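Local coordinates for protein possible metal-dependent hydrolase (Veillonella parvula, PDB 3RPC) that is probably a metal-dependent hydrolase of the metallo-beta-lactamase superfamily, holding two zinc ions at the site where hydrolysis is expected to take place, at residues 68-73 with 101-106; 22-27 with 123-128. One frame throughout, in Å; residues are numbered along the deposited sequence.

Contact 1: residues 68-73 with 101-106. With ZN (zinc ion), chain E.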
ATOM      1  N   VAL A  68      -1.612 -19.308  13.093  1.00 15.27           N
ATOM      2  CA  VAL A  68      -2.301 -19.168  11.819  1.00 14.65           C
ATOM      3  C   VAL A  68      -2.015 -17.774  11.268  1.00 15.22           C
ATOM      4  O   VAL A  68      -1.933 -16.804  12.019  1.00 15.95           O
ATOM      5  CB  VAL A  68      -3.819 -19.354  12.001  1.00 14.52           C
ATOM      6  CG1 VAL A  68      -4.523 -19.359  10.664  1.00 17.25           C
ATOM      7  CG2 VAL A  68      -4.114 -20.657  12.732  1.00 17.67           C
ATOM      8  N   VAL A  69      -1.831 -17.691   9.954  1.00 16.14           N
ATOM      9  CA  VAL A  69      -1.660 -16.404   9.278  1.00 16.46           C
ATOM     10  C   VAL A  69      -2.807 -16.273   8.296  1.00 14.92           C
ATOM     11  O   VAL A  69      -3.001 -17.141   7.454  1.00 16.35           O
ATOM     12  CB  VAL A  69      -0.327 -16.337   8.505  1.00 15.94           C
ATOM     13  CG1 VAL A  69      -0.261 -15.067   7.642  1.00 17.28           C
ATOM     14  CG2 VAL A  69       0.841 -16.392   9.476  1.00 18.74           C
ATOM     15  N   VAL A  70      -3.577 -15.200   8.429  1.00 14.46           N
ATOM     16  CA  VAL A  70      -4.737 -14.963   7.583  1.00 16.41           C
ATOM     17  C   VAL A  70      -4.506 -13.646   6.850  1.00 16.92           C
ATOM     18  O   VAL A  70      -4.594 -12.568   7.445  1.00 16.32           O
ATOM     19  CB  VAL A  70      -6.021 -14.894   8.437  1.00 15.43           C
ATOM     20  CG1 VAL A  70      -7.249 -14.723   7.561  1.00 18.80           C
ATOM     21  CG2 VAL A  70      -6.153 -16.160   9.290  1.00 16.72           C
ATOM     22  N   THR A  71      -4.185 -13.732   5.558  1.00 14.82           N
ATOM     23  CA  THR A  71      -3.816 -12.529   4.810  1.00 13.17           C
ATOM     24  C   THR A  71      -5.000 -11.606   4.555  1.00 16.94           C
ATOM     25  O   THR A  71      -4.827 -10.392   4.386  1.00 15.92           O
ATOM     26  CB  THR A  71      -3.126 -12.849   3.473  1.00 13.48           C
ATOM     27  OG1 THR A  71      -4.037 -13.544   2.605  1.00 14.94           O
ATOM     28  CG2 THR A  71      -1.865 -13.672   3.702  1.00 13.87           C
ATOM     29  N   HIS A  72      -6.188 -12.196   4.513  1.00 14.68           N
ATOM     30  CA  HIS A  72      -7.452 -11.479   4.360  1.00 15.47           C
ATOM     31  C   HIS A  72      -8.576 -12.482   4.536  1.00 15.07           C
ATOM     32  O   HIS A  72      -8.326 -13.687   4.547  1.00 15.48           O
ATOM     33  CB  HIS A  72      -7.556 -10.711   3.021  1.00 15.38           C
ATOM     34  CG  HIS A  72      -7.564 -11.573   1.786  1.00 13.17           C
ATOM     35  ND1 HIS A  72      -6.590 -12.510   1.509  1.00 16.06           N
ATOM     36  CD2 HIS A  72      -8.403 -11.582   0.719  1.00 16.13           C
ATOM     37  CE1 HIS A  72      -6.828 -13.058   0.328  1.00 18.30           C
ATOM     38  NE2 HIS A  72      -7.931 -12.525  -0.165  1.00 16.13           N
ATOM     39  N   THR A  73      -9.804 -11.998   4.665  1.00 15.45           N
ATOM     40  CA  THR A  73     -10.895 -12.889   5.050  1.00 17.13           C
ATOM     41  C   THR A  73     -11.866 -13.216   3.919  1.00 16.72           C
ATOM     42  O   THR A  73     -13.022 -13.555   4.164  1.00 19.73           O
ATOM     43  CB  THR A  73     -11.643 -12.376   6.288  1.00 18.41           C
ATOM     44  OG1 THR A  73     -12.141 -11.058   6.040  1.00 20.58           O
ATOM     45  CG2 THR A  73     -10.704 -12.358   7.485  1.00 18.22           C
ATOM     46  N   GLU A 101     -11.299  -7.822  14.385  1.00 21.15           N
ATOM     47  CA  GLU A 101     -12.623  -7.779  15.004  1.00 20.23           C
ATOM     48  C   GLU A 101     -13.478  -8.933  14.519  1.00 18.21           C
ATOM     49  O   GLU A 101     -14.190  -9.575  15.308  1.00 21.16           O
ATOM     50  CB  GLU A 101     -13.311  -6.447  14.728  1.00 20.91           C
ATOM     51  CG  GLU A 101     -12.703  -5.287  15.509  1.00 25.57           C
ATOM     52  CD  GLU A 101     -13.304  -3.949  15.131  1.00 39.99           C
ATOM     53  OE1 GLU A 101     -14.155  -3.915  14.216  1.00 46.00           O
ATOM     54  OE2 GLU A 101     -12.923  -2.932  15.747  1.00 42.81           O
ATOM     55  N   LEU A 102     -13.395  -9.226  13.227  1.00 19.86           N
ATOM     56  CA  LEU A 102     -14.170 -10.329  12.684  1.00 19.06           C
ATOM     57  C   LEU A 102     -13.768 -11.647  13.335  1.00 20.80           C
ATOM     58  O   LEU A 102     -14.610 -12.402  13.832  1.00 20.33           O
ATOM     59  CB  LEU A 102     -13.975 -10.423  11.173  1.00 17.30           C
ATOM     60  CG  LEU A 102     -14.740 -11.575  10.516  1.00 21.58           C
ATOM     61  CD1 LEU A 102     -16.247 -11.403  10.697  1.00 22.25           C
ATOM     62  CD2 LEU A 102     -14.380 -11.695   9.040  1.00 22.29           C
ATOM     63  N   ILE A 103     -12.471 -11.926  13.330  1.00 18.54           N
ATOM     64  CA  ILE A 103     -11.984 -13.218  13.805  1.00 18.03           C
ATOM     65  C   ILE A 103     -12.140 -13.378  15.326  1.00 21.52           C
ATOM     66  O   ILE A 103     -12.450 -14.467  15.811  1.00 21.26           O
ATOM     67  CB  ILE A 103     -10.548 -13.493  13.284  1.00 18.09           C
ATOM     68  CG1 ILE A 103     -10.605 -13.677  11.761  1.00 18.53           C
ATOM     69  CG2 ILE A 103      -9.948 -14.723  13.963  1.00 20.42           C
ATOM     70  CD1 ILE A 103      -9.249 -13.856  11.085  1.00 21.37           C
ATOM     71  N   THR A 104     -11.952 -12.290  16.065  1.00 19.76           N
ATOM     72  CA  THR A 104     -12.265 -12.268  17.492  1.00 19.59           C
ATOM     73  C   THR A 104     -13.735 -12.610  17.730  1.00 23.50           C
ATOM     74  O   THR A 104     -14.065 -13.358  18.656  1.00 22.70           O
ATOM     75  CB  THR A 104     -12.003 -10.886  18.107  1.00 19.92           C
ATOM     76  OG1 THR A 104     -10.606 -10.572  18.018  1.00 23.38           O
ATOM     77  CG2 THR A 104     -12.429 -10.880  19.581  1.00 20.97           C
ATOM     78  N   SER A 105     -14.622 -12.056  16.905  1.00 23.31           N
ATOM     79  CA  SER A 105     -16.053 -12.311  17.080  1.00 23.58           C
ATOM     80  C   SER A 105     -16.375 -13.778  16.799  1.00 22.78           C
ATOM     81  O   SER A 105     -17.436 -14.277  17.177  1.00 26.00           O
ATOM     82  CB  SER A 105     -16.906 -11.408  16.184  1.00 21.54           C
ATOM     83  OG  SER A 105     -16.885 -11.830  14.822  1.00 22.34           O
ATOM     84  N   GLN A 106     -15.450 -14.455  16.124  1.00 18.62           N
ATOM     85  CA  GLN A 106     -15.616 -15.858  15.775  1.00 21.59           C
ATOM     86  C   GLN A 106     -15.027 -16.787  16.841  1.00 22.84           C
ATOM     87  O   GLN A 106     -14.989 -18.005  16.665  1.00 24.12           O
ATOM     88  CB  GLN A 106     -15.033 -16.126  14.376  1.00 21.07           C
ATOM     89  CG  GLN A 106     -15.825 -15.412  13.272  1.00 20.29           C
ATOM     90  CD  GLN A 106     -15.110 -15.338  11.929  1.00 20.57           C
ATOM     91  OE1 GLN A 106     -13.901 -15.551  11.831  1.00 19.77           O
ATOM     92  NE2 GLN A 106     -15.868 -15.034  10.881  1.00 21.41           N
TER
HETATM   93 ZN    ZN E 301      -8.873 -12.693  -2.195  0.66 17.63          ZN
HETATM   94  O   HOH W   1      -9.683 -14.457  -2.694  1.00 22.04           O
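Ile103 and Thr73 bury the largest areas where the helix 97-105 leans on the segment that leaves strand 67-69, with Leu102 and Val70 completing the patch. CD1 of Ile103 meets CG1 of Val70 tip to tip at 4.1 Å. Ile103 can reach that far because its side chain is extended (chi2 176°), which carries CD1 out from the helix, and the same methyl comes near CG2 of Thr73. Leu102 and Thr73 lie antiparallel alongside one another, CD2 of Leu102 3.8 Å from OG1 of Thr73. No hydrogen bond joins the segments, so the fit relies on branched aliphatic groups; threonine suits the partly exposed end because it offers a methyl to the helix beside its hydroxyl. Between Val70 and Thr73 the chain turns His72 away from the helix, toward the metal. Its NE2 binds zinc at 2.2 Å, and ND1 donates to OG1 of Thr71 at 3.0 Å with the oxygen in the ring plane, a bond that, with the zinc at NE2, helps to fix the ring's rotation. His74, His132 and Asp168 complete the protein ligands of this zinc. A loop after a beta-strand that starts the HxHxDH motif, here His72 to His77, is the hallmark of the metallo-beta-lactamase fold.

Contact 2: residues 22-27 with 123-128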
ATOM      1  N   THR A  22       8.421 -23.720  14.423  1.00 29.77           N
ATOM      2  CA  THR A  22       7.130 -23.060  14.304  1.00 21.51           C
ATOM      3  C   THR A  22       6.469 -23.396  12.979  1.00 20.30           C
ATOM      4  O   THR A  22       7.075 -23.222  11.921  1.00 23.83           O
ATOM      5  CB  THR A  22       7.276 -21.532  14.419  1.00 22.63           C
ATOM      6  OG1 THR A  22       7.694 -21.201  15.750  1.00 26.75           O
ATOM      7  CG2 THR A  22       5.953 -20.839  14.118  1.00 23.87           C
ATOM      8  N   THR A  23       5.232 -23.880  13.037  1.00 17.73           N
ATOM      9  CA  THR A  23       4.483 -24.136  11.817  1.00 19.06           C
ATOM     10  C   THR A  23       3.292 -23.187  11.707  1.00 19.41           C
ATOM     11  O   THR A  23       2.421 -23.173  12.571  1.00 19.26           O
ATOM     12  CB  THR A  23       4.005 -25.590  11.748  1.00 19.49           C
ATOM     13  OG1 THR A  23       5.141 -26.462  11.663  1.00 21.23           O
ATOM     14  CG2 THR A  23       3.118 -25.816  10.531  1.00 21.43           C
ATOM     15  N   PHE A  24       3.265 -22.405  10.630  1.00 16.92           N
ATOM     16  CA  PHE A  24       2.176 -21.497  10.339  1.00 16.68           C
ATOM     17  C   PHE A  24       1.195 -22.137   9.372  1.00 17.99           C
ATOM     18  O   PHE A  24       1.580 -22.537   8.268  1.00 17.88           O
ATOM     19  CB  PHE A  24       2.710 -20.221   9.672  1.00 16.13           C
ATOM     20  CG  PHE A  24       3.675 -19.438  10.517  1.00 16.33           C
ATOM     21  CD1 PHE A  24       3.212 -18.531  11.466  1.00 18.42           C
ATOM     22  CD2 PHE A  24       5.044 -19.589  10.355  1.00 18.25           C
ATOM     23  CE1 PHE A  24       4.098 -17.793  12.240  1.00 18.06           C
ATOM     24  CE2 PHE A  24       5.944 -18.851  11.129  1.00 18.31           C
ATOM     25  CZ  PHE A  24       5.466 -17.951  12.068  1.00 19.42           C
ATOM     26  N   LEU A  25      -0.070 -22.211   9.773  1.00 16.97           N
ATOM     27  CA  LEU A  25      -1.142 -22.545   8.844  1.00 15.83           C
ATOM     28  C   LEU A  25      -1.561 -21.255   8.147  1.00 15.30           C
ATOM     29  O   LEU A  25      -2.020 -20.307   8.791  1.00 16.92           O
ATOM     30  CB  LEU A  25      -2.321 -23.179   9.600  1.00 16.62           C
ATOM     31  CG  LEU A  25      -3.570 -23.476   8.768  1.00 15.63           C
ATOM     32  CD1 LEU A  25      -3.268 -24.496   7.688  1.00 17.15           C
ATOM     33  CD2 LEU A  25      -4.720 -23.978   9.656  1.00 16.80           C
ATOM     34  N   ILE A  26      -1.376 -21.234   6.832  1.00 15.17           N
ATOM     35  CA  ILE A  26      -1.626 -20.041   6.029  1.00 14.99           C
ATOM     36  C   ILE A  26      -2.977 -20.116   5.319  1.00 15.81           C
ATOM     37  O   ILE A  26      -3.301 -21.124   4.685  1.00 15.76           O
ATOM     38  CB  ILE A  26      -0.505 -19.866   4.997  1.00 15.73           C
ATOM     39  CG1 ILE A  26       0.800 -19.506   5.710  1.00 18.48           C
ATOM     40  CG2 ILE A  26      -0.867 -18.792   3.970  1.00 15.43           C
ATOM     41  CD1 ILE A  26       2.036 -19.639   4.836  1.00 19.53           C
ATOM     42  N   ASP A  27      -3.761 -19.045   5.468  1.00 15.69           N
ATOM     43  CA  ASP A  27      -4.998 -18.827   4.717  1.00 14.62           C
ATOM     44  C   ASP A  27      -5.864 -20.085   4.588  1.00 15.09           C
ATOM     45  O   ASP A  27      -6.150 -20.539   3.477  1.00 15.53           O
ATOM     46  CB  ASP A  27      -4.671 -18.237   3.336  1.00 15.14           C
ATOM     47  CG  ASP A  27      -4.204 -16.787   3.421  1.00 17.65           C
ATOM     48  OD1 ASP A  27      -4.028 -16.275   4.539  1.00 16.52           O
ATOM     49  OD2 ASP A  27      -3.994 -16.160   2.360  1.00 16.05           O
ATOM     50  N   ILE A 123      10.834 -15.655  14.930  1.00 21.77           N
ATOM     51  CA  ILE A 123      10.535 -15.384  13.530  1.00 19.30           C
ATOM     52  C   ILE A 123       9.903 -14.015  13.399  1.00 20.24           C
ATOM     53  O   ILE A 123       8.960 -13.689  14.127  1.00 22.04           O
ATOM     54  CB  ILE A 123       9.562 -16.426  12.963  1.00 18.23           C
ATOM     55  CG1 ILE A 123      10.165 -17.824  13.098  1.00 23.51           C
ATOM     56  CG2 ILE A 123       9.213 -16.106  11.497  1.00 20.42           C
ATOM     57  CD1 ILE A 123       9.141 -18.911  13.163  1.00 26.04           C
ATOM     58  N   THR A 124      10.419 -13.209  12.475  1.00 20.18           N
ATOM     59  CA  THR A 124       9.855 -11.889  12.236  1.00 17.45           C
ATOM     60  C   THR A 124       8.880 -11.955  11.067  1.00 18.81           C
ATOM     61  O   THR A 124       9.219 -12.458   9.994  1.00 20.39           O
ATOM     62  CB  THR A 124      10.960 -10.850  11.943  1.00 19.78           C
ATOM     63  OG1 THR A 124      11.852 -10.786  13.068  1.00 23.32           O
ATOM     64  CG2 THR A 124      10.352  -9.482  11.715  1.00 23.14           C
ATOM     65  N   LEU A 125       7.667 -11.465  11.287  1.00 16.93           N
ATOM     66  CA  LEU A 125       6.645 -11.415  10.250  1.00 15.66           C
ATOM     67  C   LEU A 125       6.442  -9.963   9.870  1.00 16.64           C
ATOM     68  O   LEU A 125       6.099  -9.143  10.716  1.00 19.67           O
ATOM     69  CB  LEU A 125       5.313 -11.992  10.744  1.00 17.88           C
ATOM     70  CG  LEU A 125       5.218 -13.489  11.056  1.00 17.46           C
ATOM     71  CD1 LEU A 125       5.803 -13.804  12.423  1.00 17.24           C
ATOM     72  CD2 LEU A 125       3.770 -13.976  11.006  1.00 21.32           C
ATOM     73  N   ARG A 126       6.646  -9.647   8.594  1.00 17.07           N
ATOM     74  CA  ARG A 126       6.522  -8.268   8.143  1.00 17.17           C
ATOM     75  C   ARG A 126       5.392  -8.167   7.136  1.00 16.51           C
ATOM     76  O   ARG A 126       5.340  -8.930   6.169  1.00 18.81           O
ATOM     77  CB  ARG A 126       7.808  -7.797   7.467  1.00 18.79           C
ATOM     78  CG  ARG A 126       9.080  -8.017   8.238  1.00 20.46           C
ATOM     79  CD  ARG A 126      10.243  -7.333   7.505  1.00 25.64           C
ATOM     80  NE  ARG A 126      11.521  -7.518   8.185  1.00 24.74           N
ATOM     81  CZ  ARG A 126      11.933  -6.787   9.216  1.00 36.22           C
ATOM     82  NH1 ARG A 126      11.167  -5.813   9.691  1.00 30.91           N
ATOM     83  NH2 ARG A 126      13.111  -7.034   9.777  1.00 42.10           N
ATOM     84  N   LYS A 127       4.491  -7.222   7.350  1.00 15.43           N
ATOM     85  CA  LYS A 127       3.389  -7.036   6.422  1.00 15.80           C
ATOM     86  C   LYS A 127       3.854  -6.379   5.139  1.00 16.65           C
ATOM     87  O   LYS A 127       4.593  -5.386   5.165  1.00 17.79           O
ATOM     88  CB  LYS A 127       2.266  -6.215   7.055  1.00 16.11           C
ATOM     89  CG  LYS A 127       1.113  -5.952   6.088  1.00 17.65           C
ATOM     90  CD  LYS A 127      -0.139  -5.460   6.788  1.00 19.73           C
ATOM     91  CE  LYS A 127       0.022  -4.049   7.305  1.00 22.38           C
ATOM     92  NZ  LYS A 127      -1.154  -3.634   8.118  1.00 25.11           N
ATOM     93  N   THR A 128       3.418  -6.924   4.013  1.00 14.27           N
ATOM     94  CA  THR A 128       3.700  -6.299   2.722  1.00 14.86           C
ATOM     95  C   THR A 128       2.393  -5.812   2.105  1.00 16.67           C
ATOM     96  O   THR A 128       1.304  -6.320   2.424  1.00 14.23           O
ATOM     97  CB  THR A 128       4.411  -7.268   1.755  1.00 17.43           C
ATOM     98  OG1 THR A 128       3.558  -8.383   1.467  1.00 17.78           O
ATOM     99  CG2 THR A 128       5.712  -7.780   2.366  1.00 18.12           C
TER
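The ring of Phe24 has CG2 of its own strand neighbour Thr22 over one face, 3.5 Å above the plane and displaced toward the rim. From strand 123-128, Ile123 and Leu125 approach the ring obliquely: CD1 of Ile123 lies 3.8 Å from CE2 of Phe24, and CD2 of Leu125 lies 4.0 Å from CE1 of Phe24. The far end of the ring is therefore held between two aliphatic side chains of one strand, spaced two residues apart. Chi1 of -61° sets CG of Phe24 beside the backbone N and opposite the carbonyl carbon, and from there the ring reaches across to the facing strand.

Thr22 and Ile123 meet tip to tip, with CB of Thr22 only 3.5 Å from CD1 of Ile123, a tight carbon contact. The strand segments run nearly parallel, at 25°, and their axes stay 10.9 Å apart, a spacing that leaves side chains to fill the interval between two different sheets. Phe120 and Phe155 extend the apolar layer around Phe24 and Leu125. Beta-branched Thr22 and Ile123 suit extended strands, and a phenyl ring is long enough to bridge the layers. OG1 of Thr22 has a weak hydrogen bond to Asn121, so threonine can present CB and CG2 to the apolar layer. With all four touching residues buried and no hydrogen bond across, the contact implies that the two sheets are held together here by dispersion forces and the exclusion of water.

Overall arrangement
The centres of contacts 1 and 2 lie 14 Å apart. Along the chain, segments 68-73 and 101-106 both fall between 22-27 and 123-128. Strands 22-26 and 67-69 are parallel neighbours in one seven-stranded sheet. Contact 1 joins the chain leaving the C-terminal end of strand 67-69 to helix 97-105, whereas contact 2 joins the sheet to the second one through strand 123-128, as in the beta-sandwich core of the metallo-beta-lactamase superfamily. They touch directly: Val69 O lies 2.9 Å from Asp27 N and Thr71 OG1 2.6 Å from Asp27 OD2, both probable hydrogen bonds. Asp27 OD2 also hydrogen-bonds His77 ND1 and through Thr71 reaches His72, so the two strand ends probably help position a ligand of each zinc.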